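Local coordinates for protein WipB (Legionella pneumophila, PDB 5NNY) that acts as a translocated Ser/Thr phosphatase aimed at the host lysosomal nutrient-sensing machinery, here represented by its phosphatase domain, at residues E97-G102 with N154-N159; D263-G268 with A283-R288; A13-F18 with Y106-L111; G102-F107 with F161-E166. All coordinates share one frame; numbering follows the deposited sequence.

Contact 1 (E97-G102 with N154-N159); sequences ELVDRG and NIQHGN
The VDRG end of the phosphoesterase signature, Val-99 to Gly-102 in the loop between strand 90-93 and helix 105-117, lies against the loop that runs into helix 159-169. In related PPP-type phosphatases the related GDxVDRG loop, one residue shorter, lines the metal and phosphate site, so these residues probably sit close to the catalytic centre. The backbones are nearest at Asp-100 and Gly-158, whose CA atoms are 4.0 Å apart. Gly-158, the N-cap position of helix 159-169, has no side chain, and the CG1 methyl of Val-99, anti to the backbone N (chi1 -166°), comes to 4.0 Å from its CA. Gln-156 points toward the 97-102 segment and its NE2 passes 4.3 Å from Val-99 CG1, but that amide is held by Glu-132 and the backbone of Asn-128.

Asp-100 turns its side chain away from the 154-159 loop. The carboxylate turns back on its own main chain, and OD1, through its anti lone pair, accepts the N-H of Arg-101 at 2.7 Å; OD2 is bonded to His-12 ND1, and together these fix its rotation. Arg-101 starts away from the partner loop and curls back, bringing NH2 to 4.3 Å from His-157 CB on the solvent side. NH2 and the imidazole ND1 are not in contact, though the nearby cation may disfavour protonation of His-157. Asn-159 supplies the polar link: with CG anti to its backbone N, ND2 donates to Gly-102 O at 2.9 Å (N-H...O 151°), the nitrogen 39° above the carbonyl plane.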
# COMPACT_ATOMS: atom_id res chain seq x y z
N GLU A 97 3.31 -2.25 1.22
CA GLU A 97 3.53 -3.08 0.04
C GLU A 97 4.44 -2.40 -0.99
O GLU A 97 4.97 -3.09 -1.89
CB GLU A 97 2.17 -3.48 -0.56
CG GLU A 97 1.43 -2.39 -1.32
CD GLU A 97 1.02 -1.19 -0.49
OE1 GLU A 97 1.05 -0.06 -1.01
OE2 GLU A 97 0.69 -1.36 0.71
N LEU A 98 4.67 -1.09 -0.85
CA LEU A 98 5.53 -0.31 -1.73
C LEU A 98 6.39 0.64 -0.90
O LEU A 98 6.10 0.90 0.27
CB LEU A 98 4.70 0.49 -2.75
CG LEU A 98 3.80 -0.24 -3.74
CD1 LEU A 98 2.90 0.76 -4.49
CD2 LEU A 98 4.63 -1.06 -4.74
N VAL A 99 7.46 1.17 -1.52
CA VAL A 99 8.35 2.18 -0.93
C VAL A 99 8.91 1.71 0.41
O VAL A 99 8.62 2.30 1.46
CB VAL A 99 7.62 3.54 -0.75
CG1 VAL A 99 8.64 4.68 -0.46
CG2 VAL A 99 6.81 3.87 -1.98
N ASP A 100 9.74 0.67 0.39
CA ASP A 100 10.17 0.08 1.65
C ASP A 100 11.46 -0.69 1.40
O ASP A 100 12.15 -0.45 0.40
CB ASP A 100 9.04 -0.79 2.24
CG ASP A 100 9.07 -0.84 3.77
OD1 ASP A 100 10.15 -1.11 4.35
OD2 ASP A 100 8.00 -0.64 4.40
N ARG A 101 11.80 -1.61 2.31
CA ARG A 101 13.12 -2.24 2.31
C ARG A 101 13.32 -3.26 1.19
O ARG A 101 14.48 -3.61 0.89
CB ARG A 101 13.36 -2.94 3.65
CG ARG A 101 13.69 -1.96 4.76
CD ARG A 101 13.39 -2.51 6.15
NE ARG A 101 14.44 -2.16 7.10
CZ ARG A 101 14.64 -0.95 7.63
NH1 ARG A 101 15.64 -0.76 8.48
NH2 ARG A 101 13.86 0.07 7.30
N GLY A 102 12.24 -3.73 0.57
CA GLY A 102 12.36 -4.76 -0.47
C GLY A 102 13.12 -4.28 -1.70
O GLY A 102 13.60 -3.15 -1.79
N ASN A 154 12.55 11.79 3.22
CA ASN A 154 13.36 12.15 4.37
C ASN A 154 12.94 11.43 5.65
O ASN A 154 13.69 11.45 6.63
CB ASN A 154 13.29 13.66 4.65
CG ASN A 154 14.05 14.48 3.65
OD1 ASN A 154 14.94 13.99 2.95
ND2 ASN A 154 13.73 15.78 3.58
N ILE A 155 11.74 10.85 5.69
CA ILE A 155 11.22 10.31 6.95
C ILE A 155 11.06 8.82 6.93
O ILE A 155 10.53 8.24 7.89
CB ILE A 155 9.89 10.97 7.35
CG1 ILE A 155 8.80 10.68 6.32
CG2 ILE A 155 10.10 12.46 7.54
CD1 ILE A 155 7.48 11.36 6.60
N GLN A 156 11.46 8.16 5.84
CA GLN A 156 11.34 6.71 5.79
C GLN A 156 12.31 6.20 4.74
O GLN A 156 12.67 6.93 3.81
CB GLN A 156 9.90 6.27 5.50
CG GLN A 156 9.39 6.83 4.18
CD GLN A 156 7.87 6.79 4.07
OE1 GLN A 156 7.17 6.53 5.05
NE2 GLN A 156 7.36 7.04 2.88
N HIS A 157 12.72 4.96 4.90
CA HIS A 157 13.60 4.34 3.93
C HIS A 157 12.74 3.62 2.91
O HIS A 157 11.80 2.90 3.26
CB HIS A 157 14.60 3.41 4.62
CG HIS A 157 15.73 4.15 5.26
ND1 HIS A 157 16.52 3.61 6.26
CD2 HIS A 157 16.21 5.40 5.05
CE1 HIS A 157 17.42 4.50 6.63
NE2 HIS A 157 17.26 5.59 5.91
N GLY A 158 13.02 3.88 1.65
CA GLY A 158 12.23 3.37 0.56
C GLY A 158 13.12 2.79 -0.51
O GLY A 158 13.05 3.22 -1.67
N ASN A 159 13.97 1.84 -0.11
CA ASN A 159 14.89 1.21 -1.07
C ASN A 159 14.16 0.77 -2.32
O ASN A 159 14.64 0.99 -3.44
CB ASN A 159 15.58 -0.01 -0.43
CG ASN A 159 16.53 -0.70 -1.40
OD1 ASN A 159 17.55 -0.14 -1.77
ND2 ASN A 159 16.22 -1.93 -1.80

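Contact 2 (D263-G268 with A283-R288); sequences DMMYRG and ATVWGR
Trp-286 offers one face and one edge of its indole to helix 262-270, and each meets a different residue. Gly-268 lies over the face: its CA is 4.0 Å from the centroid of the five-membered ring, a CH-pi contact close to the ring normal, and its C is 3.7 Å from Trp-286 CD2. With no side chain at this position, the backbone of the helix itself rests on the indole. Met-265 takes the edge. Bent at both chi2 and chi3, its chain crosses the indole obliquely and puts SD in the ring plane, a Met-aromatic contact in which Trp-286 NE1 also donates a weak hydrogen bond to SD at 3.4 Å (143°). The packing is tight here, since Met-265 CE lies 3.1 Å from Trp-286 NE1, and the same methyl also touches CG2 of Val-285.

Arg-288 completes the grip from beyond the end of helix 280-286. Its NE and NH2 hold the single oxygen of Gly-268 side-on, at 2.9 Å from NE and 3.1 Å from NH2. That oxygen lies near the guanidinium plane, and NE approaches along one of its lone pairs. A Schellman motif sets up this reach: Gly-287, with positive phi, is its C' residue, and Arg-288 N bonds to Ala-283 O.

Around this pairing, Met-265 also packs on Ile-131 of helix 128-138 and Leu-152 of helix 150-153, Trp-286 touches Asn-128, and Ala-283 and Thr-284 meet His-216 of helix 214-224, so that helices 262-270 and 280-286 are wedged among three others.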
# COMPACT_ATOMS: atom_id res chain seq x y z
N ASP A 263 4.69 19.01 6.92
CA ASP A 263 5.01 19.21 8.33
C ASP A 263 4.27 18.20 9.21
O ASP A 263 4.78 17.74 10.24
CB ASP A 263 4.70 20.65 8.76
CG ASP A 263 3.24 21.02 8.58
OD1 ASP A 263 2.82 21.33 7.44
OD2 ASP A 263 2.49 21.01 9.59
N MET A 264 3.05 17.83 8.80
CA MET A 264 2.31 16.80 9.53
C MET A 264 3.05 15.47 9.49
O MET A 264 3.02 14.70 10.45
CB MET A 264 0.91 16.63 8.95
CG MET A 264 0.01 17.83 9.02
SD MET A 264 -1.46 17.42 8.09
CE MET A 264 -2.26 19.01 7.87
N MET A 265 3.70 15.18 8.37
CA MET A 265 4.35 13.88 8.24
C MET A 265 5.68 13.84 8.99
O MET A 265 6.06 12.80 9.54
CB MET A 265 4.55 13.55 6.74
CG MET A 265 3.23 13.57 5.97
SD MET A 265 2.02 12.44 6.70
CE MET A 265 2.46 10.91 5.88
N TYR A 266 6.40 14.96 9.05
CA TYR A 266 7.59 14.99 9.89
C TYR A 266 7.22 14.79 11.35
O TYR A 266 7.86 14.01 12.07
CB TYR A 266 8.34 16.32 9.73
CG TYR A 266 9.10 16.48 8.43
CD1 TYR A 266 10.29 15.78 8.22
CD2 TYR A 266 8.67 17.36 7.44
CE1 TYR A 266 11.01 15.92 7.05
CE2 TYR A 266 9.40 17.52 6.25
CZ TYR A 266 10.56 16.79 6.06
OH TYR A 266 11.29 16.92 4.90
N ARG A 267 6.20 15.50 11.82
CA ARG A 267 5.80 15.35 13.21
C ARG A 267 5.18 13.98 13.44
O ARG A 267 5.33 13.40 14.52
CB ARG A 267 4.82 16.46 13.60
CG ARG A 267 5.49 17.82 13.78
CD ARG A 267 4.50 18.91 14.16
NE ARG A 267 3.68 19.34 13.03
CZ ARG A 267 2.36 19.15 12.92
NH1 ARG A 267 1.72 19.60 11.85
NH2 ARG A 267 1.69 18.53 13.88
N GLY A 268 4.49 13.45 12.42
CA GLY A 268 4.01 12.08 12.51
C GLY A 268 5.16 11.10 12.69
O GLY A 268 5.15 10.26 13.59
N ALA A 283 -2.67 11.62 11.20
CA ALA A 283 -2.83 10.92 12.47
C ALA A 283 -3.23 9.46 12.26
O ALA A 283 -2.75 8.56 12.95
CB ALA A 283 -3.86 11.65 13.33
N THR A 284 -4.06 9.19 11.25
CA THR A 284 -4.50 7.82 11.00
C THR A 284 -3.38 6.96 10.42
O THR A 284 -3.12 5.85 10.89
CB THR A 284 -5.73 7.83 10.08
OG1 THR A 284 -6.81 8.49 10.74
CG2 THR A 284 -6.17 6.41 9.73
N VAL A 285 -2.68 7.45 9.39
CA VAL A 285 -1.65 6.61 8.78
C VAL A 285 -0.47 6.43 9.72
O VAL A 285 0.23 5.41 9.65
CB VAL A 285 -1.20 7.15 7.40
CG1 VAL A 285 -2.37 7.13 6.41
CG2 VAL A 285 -0.59 8.55 7.51
N TRP A 286 -0.19 7.41 10.60
CA TRP A 286 0.92 7.24 11.53
C TRP A 286 0.49 6.63 12.86
O TRP A 286 1.36 6.24 13.66
CB TRP A 286 1.65 8.58 11.78
CG TRP A 286 2.56 9.02 10.61
CD1 TRP A 286 2.27 9.95 9.66
CD2 TRP A 286 3.87 8.52 10.31
NE1 TRP A 286 3.33 10.06 8.77
CE2 TRP A 286 4.32 9.19 9.15
CE3 TRP A 286 4.70 7.57 10.90
CZ2 TRP A 286 5.56 8.94 8.59
CZ3 TRP A 286 5.92 7.31 10.33
CH2 TRP A 286 6.35 8.00 9.19
N GLY A 287 -0.81 6.51 13.12
CA GLY A 287 -1.25 5.91 14.38
C GLY A 287 -0.99 6.78 15.58
O GLY A 287 -0.70 6.27 16.67
N ARG A 288 -1.08 8.11 15.41
CA ARG A 288 -0.76 9.07 16.46
C ARG A 288 -2.01 9.60 17.14
O ARG A 288 -3.12 9.50 16.62
CB ARG A 288 0.04 10.25 15.90
CG ARG A 288 1.28 9.86 15.13
CD ARG A 288 2.18 8.97 15.99
NE ARG A 288 3.43 8.69 15.30
CZ ARG A 288 4.23 7.67 15.58
NH1 ARG A 288 3.92 6.83 16.55
NH2 ARG A 288 5.35 7.50 14.88

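Contact 3 (A13-F18 with Y106-L111); sequences ANALLF and YFILKL
One face of the Tyr-106 ring carries CG of Lys-110, one helical turn further on and displaced toward the rim, while the ring of Phe-107 meets that of Tyr-75 from helix 64-79 with the planes at about 30°. The third ring, Phe-18, belongs to the facing helix and does most of the aromatic packing across this contact. Its CG is anti to the backbone N (chi1 -166°), and the CD2 and CE2 side of the ring slides past Leu-111, the two side chains running in opposite directions; CD2 comes to 3.8 Å from Leu-111 CD1.

One turn earlier on both helices, Ala-15 and Ile-108 bring helices 15-24 and 105-117 together. Ala-15 points its small CB at the other helix, 3.5 Å from Phe-107 CB and 3.6 Å from Ile-108 CG1. Ile-108 has CG1 anti to its carbonyl carbon, which swings the branch across so that Ile-108 CD1 ends 3.8 Å from Ala-13 C. The start of helix 15-24 is fixed by Asn-14, whose OD1 caps the N-H of Leu-17 at 2.9 Å in an almost straight bond (173°), the donor lying well above the plane of the side-chain carbonyl.

The two helices follow neighbouring parallel strands of the central sheet, 6-8 and 90-93, as in the calcineurin-like fold. No hydrogen bond links the two segments. Apolar side chains, with some contact to backbone carbonyls, make the joint, so it depends on close shape fit and exclusion of water rather than on polar pairing between the segments.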
# COMPACT_ATOMS: atom_id res chain seq x y z
N ALA A 13 7.58 -4.28 1.07
CA ALA A 13 7.87 -4.38 -0.36
C ALA A 13 8.57 -5.68 -0.73
O ALA A 13 9.32 -5.74 -1.71
CB ALA A 13 8.69 -3.18 -0.85
N ASN A 14 8.35 -6.75 0.04
CA ASN A 14 8.98 -8.04 -0.23
C ASN A 14 8.06 -8.79 -1.18
O ASN A 14 7.05 -9.36 -0.76
CB ASN A 14 9.23 -8.79 1.07
CG ASN A 14 9.95 -10.13 0.87
OD1 ASN A 14 9.93 -10.71 -0.21
ND2 ASN A 14 10.58 -10.62 1.94
N ALA A 15 8.42 -8.80 -2.47
CA ALA A 15 7.52 -9.39 -3.47
C ALA A 15 7.46 -10.90 -3.34
O ALA A 15 6.44 -11.51 -3.66
CB ALA A 15 7.95 -8.96 -4.88
N LEU A 16 8.53 -11.54 -2.85
CA LEU A 16 8.53 -12.99 -2.69
C LEU A 16 7.65 -13.39 -1.51
O LEU A 16 6.91 -14.38 -1.59
CB LEU A 16 9.95 -13.52 -2.46
CG LEU A 16 10.11 -15.03 -2.18
CD1 LEU A 16 9.53 -15.96 -3.29
CD2 LEU A 16 11.58 -15.36 -1.94
N LEU A 17 7.72 -12.64 -0.42
CA LEU A 17 6.80 -12.85 0.68
C LEU A 17 5.36 -12.73 0.21
O LEU A 17 4.52 -13.59 0.51
CB LEU A 17 7.10 -11.86 1.81
CG LEU A 17 6.13 -11.79 3.00
CD1 LEU A 17 5.96 -13.14 3.71
CD2 LEU A 17 6.59 -10.71 3.97
N PHE A 18 5.06 -11.66 -0.56
CA PHE A 18 3.74 -11.49 -1.17
C PHE A 18 3.35 -12.71 -2.00
O PHE A 18 2.25 -13.25 -1.85
CB PHE A 18 3.73 -10.21 -2.02
CG PHE A 18 2.35 -9.74 -2.43
CD1 PHE A 18 1.23 -9.98 -1.64
CD2 PHE A 18 2.17 -9.05 -3.62
CE1 PHE A 18 -0.02 -9.52 -2.04
CE2 PHE A 18 0.92 -8.60 -4.01
CZ PHE A 18 -0.18 -8.84 -3.22
N TYR A 106 8.67 -2.35 -8.74
CA TYR A 106 8.14 -2.94 -9.96
C TYR A 106 7.57 -4.33 -9.72
O TYR A 106 6.57 -4.71 -10.33
CB TYR A 106 9.24 -3.01 -11.03
CG TYR A 106 8.72 -3.36 -12.40
CD1 TYR A 106 8.09 -2.41 -13.18
CD2 TYR A 106 8.85 -4.67 -12.91
CE1 TYR A 106 7.61 -2.72 -14.44
CE2 TYR A 106 8.37 -4.99 -14.18
CZ TYR A 106 7.76 -4.01 -14.94
OH TYR A 106 7.29 -4.30 -16.19
N PHE A 107 8.21 -5.12 -8.85
CA PHE A 107 7.83 -6.52 -8.67
C PHE A 107 6.42 -6.64 -8.11
O PHE A 107 5.59 -7.39 -8.63
CB PHE A 107 8.82 -7.24 -7.77
CG PHE A 107 10.19 -7.48 -8.40
CD1 PHE A 107 10.36 -7.48 -9.79
CD2 PHE A 107 11.27 -7.77 -7.59
CE1 PHE A 107 11.62 -7.73 -10.35
CE2 PHE A 107 12.53 -8.04 -8.14
CZ PHE A 107 12.70 -8.03 -9.53
N ILE A 108 6.12 -5.87 -7.06
CA ILE A 108 4.80 -5.95 -6.44
C ILE A 108 3.77 -5.24 -7.31
O ILE A 108 2.61 -5.64 -7.35
CB ILE A 108 4.85 -5.40 -5.00
CG1 ILE A 108 5.44 -6.49 -4.09
CG2 ILE A 108 3.47 -4.95 -4.50
CD1 ILE A 108 5.33 -6.26 -2.62
N LEU A 109 4.19 -4.21 -8.05
CA LEU A 109 3.25 -3.53 -8.94
C LEU A 109 2.72 -4.48 -10.01
O LEU A 109 1.53 -4.46 -10.36
CB LEU A 109 3.90 -2.31 -9.59
CG LEU A 109 4.11 -1.08 -8.71
CD1 LEU A 109 4.89 0.01 -9.47
CD2 LEU A 109 2.76 -0.55 -8.23
N LYS A 110 3.60 -5.33 -10.56
CA LYS A 110 3.18 -6.30 -11.57
C LYS A 110 2.29 -7.37 -10.96
O LYS A 110 1.38 -7.87 -11.62
CB LYS A 110 4.39 -6.95 -12.24
CG LYS A 110 5.17 -6.03 -13.16
CD LYS A 110 4.26 -5.31 -14.15
CE LYS A 110 4.21 -6.01 -15.51
NZ LYS A 110 3.15 -5.42 -16.40
N LEU A 111 2.57 -7.74 -9.71
CA LEU A 111 1.72 -8.72 -9.02
C LEU A 111 0.32 -8.16 -8.79
O LEU A 111 -0.67 -8.85 -9.03
CB LEU A 111 2.35 -9.16 -7.69
CG LEU A 111 3.40 -10.26 -7.85
CD1 LEU A 111 4.12 -10.48 -6.55
CD2 LEU A 111 2.76 -11.58 -8.32

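Contact 4 (G102-F107 with F161-E166); sequences GVIDYF and FHALQE
Ile-104 sets CG1 anti to its backbone N (chi1 -169°) and keeps the chain extended through chi2, so that CG1 and CD1 lie along helix 159-169 while CG2 takes the crowded place between N and carbonyl carbon. The two branches thus serve different neighbours: CG2 lies over the centre of the Phe-107 ring, and CD1 reaches to 3.7 Å from Ala-163 O. Leu-164, with CG anti to its N, spreads its methyls over the first residues of helix 105-117, CD1 at 4.0 Å from both N and CB of Tyr-106 and CD2 facing Asp-105 CB.

Ala-163 points directly at the 102-107 segment. Its CB is 3.8 Å from Ile-104 CG1 and only 3.2 Å from Val-103 O, a close approach of the loop backbone to the helix. Asp-105 has CG anti to its carbonyl carbon (chi1 -80°), which carries the carboxylate across to Phe-161. OD2 stands 3.3 Å from both CA and CB of that residue, near the plane of the ring at its edge, with carboxylate and ring planes 37° apart. Behind it, Phe-161 packs on Phe-133 and Ala-136 of helix 128-138.

No hydrogen bond joins the two segments, yet the buried carboxylate is not left without partners: OD1 bonds to Ser-160 OG and OD2 to Val-99 N. Asp-105 therefore ties the signature loop to the first turn of helix 159-169, whose amino-terminal end probably helps to stabilise its negative charge within largely apolar side-chain packing.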
# COMPACT_ATOMS: atom_id res chain seq x y z
N GLY A 102 12.24 -3.73 0.57
CA GLY A 102 12.36 -4.76 -0.47
C GLY A 102 13.12 -4.28 -1.70
O GLY A 102 13.60 -3.15 -1.79
N VAL A 103 13.20 -5.18 -2.69
CA VAL A 103 14.19 -5.02 -3.77
C VAL A 103 13.79 -3.91 -4.74
O VAL A 103 14.61 -3.05 -5.08
CB VAL A 103 14.40 -6.36 -4.51
CG1 VAL A 103 15.28 -6.13 -5.71
CG2 VAL A 103 15.04 -7.36 -3.59
N ILE A 104 12.57 -3.98 -5.28
CA ILE A 104 12.14 -2.98 -6.27
C ILE A 104 10.63 -3.01 -6.37
O ILE A 104 10.02 -4.08 -6.45
CB ILE A 104 12.82 -3.20 -7.65
CG1 ILE A 104 12.57 -2.00 -8.57
CG2 ILE A 104 12.40 -4.53 -8.28
CD1 ILE A 104 13.48 -2.01 -9.81
N ASP A 105 10.03 -1.81 -6.40
CA ASP A 105 8.57 -1.72 -6.38
C ASP A 105 7.93 -2.29 -7.63
O ASP A 105 6.75 -2.67 -7.59
CB ASP A 105 8.11 -0.28 -6.20
CG ASP A 105 8.17 0.17 -4.75
OD1 ASP A 105 8.20 -0.72 -3.87
OD2 ASP A 105 8.23 1.41 -4.51
N TYR A 106 8.67 -2.35 -8.74
CA TYR A 106 8.14 -2.94 -9.96
C TYR A 106 7.57 -4.33 -9.72
O TYR A 106 6.57 -4.71 -10.33
CB TYR A 106 9.24 -3.01 -11.03
CG TYR A 106 8.72 -3.36 -12.40
CD1 TYR A 106 8.09 -2.41 -13.18
CD2 TYR A 106 8.85 -4.67 -12.91
CE1 TYR A 106 7.61 -2.72 -14.44
CE2 TYR A 106 8.37 -4.99 -14.18
CZ TYR A 106 7.76 -4.01 -14.94
OH TYR A 106 7.29 -4.30 -16.19
N PHE A 107 8.21 -5.12 -8.85
CA PHE A 107 7.83 -6.52 -8.67
C PHE A 107 6.42 -6.64 -8.11
O PHE A 107 5.59 -7.39 -8.63
CB PHE A 107 8.82 -7.24 -7.77
CG PHE A 107 10.19 -7.48 -8.40
CD1 PHE A 107 10.36 -7.48 -9.79
CD2 PHE A 107 11.27 -7.77 -7.59
CE1 PHE A 107 11.62 -7.73 -10.35
CE2 PHE A 107 12.53 -8.04 -8.14
CZ PHE A 107 12.70 -8.03 -9.53
N PHE A 161 11.58 1.85 -3.76
CA PHE A 161 11.14 2.93 -4.64
C PHE A 161 12.34 3.61 -5.27
O PHE A 161 12.31 3.94 -6.46
CB PHE A 161 10.27 3.91 -3.85
CG PHE A 161 9.76 5.09 -4.65
CD1 PHE A 161 8.86 4.91 -5.69
CD2 PHE A 161 10.14 6.39 -4.32
CE1 PHE A 161 8.39 6.00 -6.42
CE2 PHE A 161 9.66 7.47 -5.01
CZ PHE A 161 8.79 7.28 -6.06
N HIS A 162 13.40 3.83 -4.49
CA HIS A 162 14.67 4.30 -5.03
C HIS A 162 15.14 3.41 -6.18
O HIS A 162 15.54 3.90 -7.24
CB HIS A 162 15.74 4.33 -3.93
CG HIS A 162 17.05 4.91 -4.37
ND1 HIS A 162 17.15 6.12 -5.02
CD2 HIS A 162 18.31 4.45 -4.23
CE1 HIS A 162 18.41 6.38 -5.29
NE2 HIS A 162 19.14 5.38 -4.82
N ALA A 163 15.07 2.08 -5.99
CA ALA A 163 15.44 1.17 -7.07
C ALA A 163 14.55 1.38 -8.29
O ALA A 163 15.02 1.33 -9.43
CB ALA A 163 15.37 -0.28 -6.59
N LEU A 164 13.27 1.65 -8.07
CA LEU A 164 12.37 1.92 -9.19
C LEU A 164 12.79 3.18 -9.93
O LEU A 164 12.89 3.19 -11.16
CB LEU A 164 10.93 2.05 -8.70
CG LEU A 164 9.90 2.18 -9.83
CD1 LEU A 164 9.86 0.93 -10.68
CD2 LEU A 164 8.53 2.48 -9.26
N GLN A 165 13.04 4.27 -9.19
CA GLN A 165 13.50 5.52 -9.79
C GLN A 165 14.75 5.32 -10.63
O GLN A 165 14.86 5.85 -11.74
CB GLN A 165 13.77 6.55 -8.70
CG GLN A 165 12.53 6.96 -7.97
CD GLN A 165 12.85 7.82 -6.77
OE1 GLN A 165 13.70 7.47 -5.95
NE2 GLN A 165 12.16 8.94 -6.65
N GLU A 166 15.72 4.59 -10.09
CA GLU A 166 16.96 4.36 -10.81
C GLU A 166 16.74 3.50 -12.05
O GLU A 166 17.39 3.70 -13.08
CB GLU A 166 17.97 3.68 -9.90
CG GLU A 166 18.34 4.52 -8.71
CD GLU A 166 19.33 3.80 -7.85
OE1 GLU A 166 18.91 3.05 -6.94
OE2 GLU A 166 20.53 3.94 -8.14

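In the fold
From the N terminus, contact 3 opens first at 13-18 and closes a long loop at 106-111, joining helix 15-24 to helix 105-117. Before it closes, contact 1 opens at 97-102, so the two cross. Contact 4 starts at 102-107, sharing Gly-102 with contact 1 and Tyr-106 and Phe-107 with contact 3, and closes at 161-166, just after contact 1 closes at 154-159; contacts 1 and 4 also cross. This cluster ties the signature loop and helix 105-117 to helices 15-24 and 159-169. Contact 2 follows in series, pairing helices 262-270 and 280-286, its centre about 26 Å from that of contact 3. It still touches contact 1, where Asn-154 and Ile-155 meet Tyr-266.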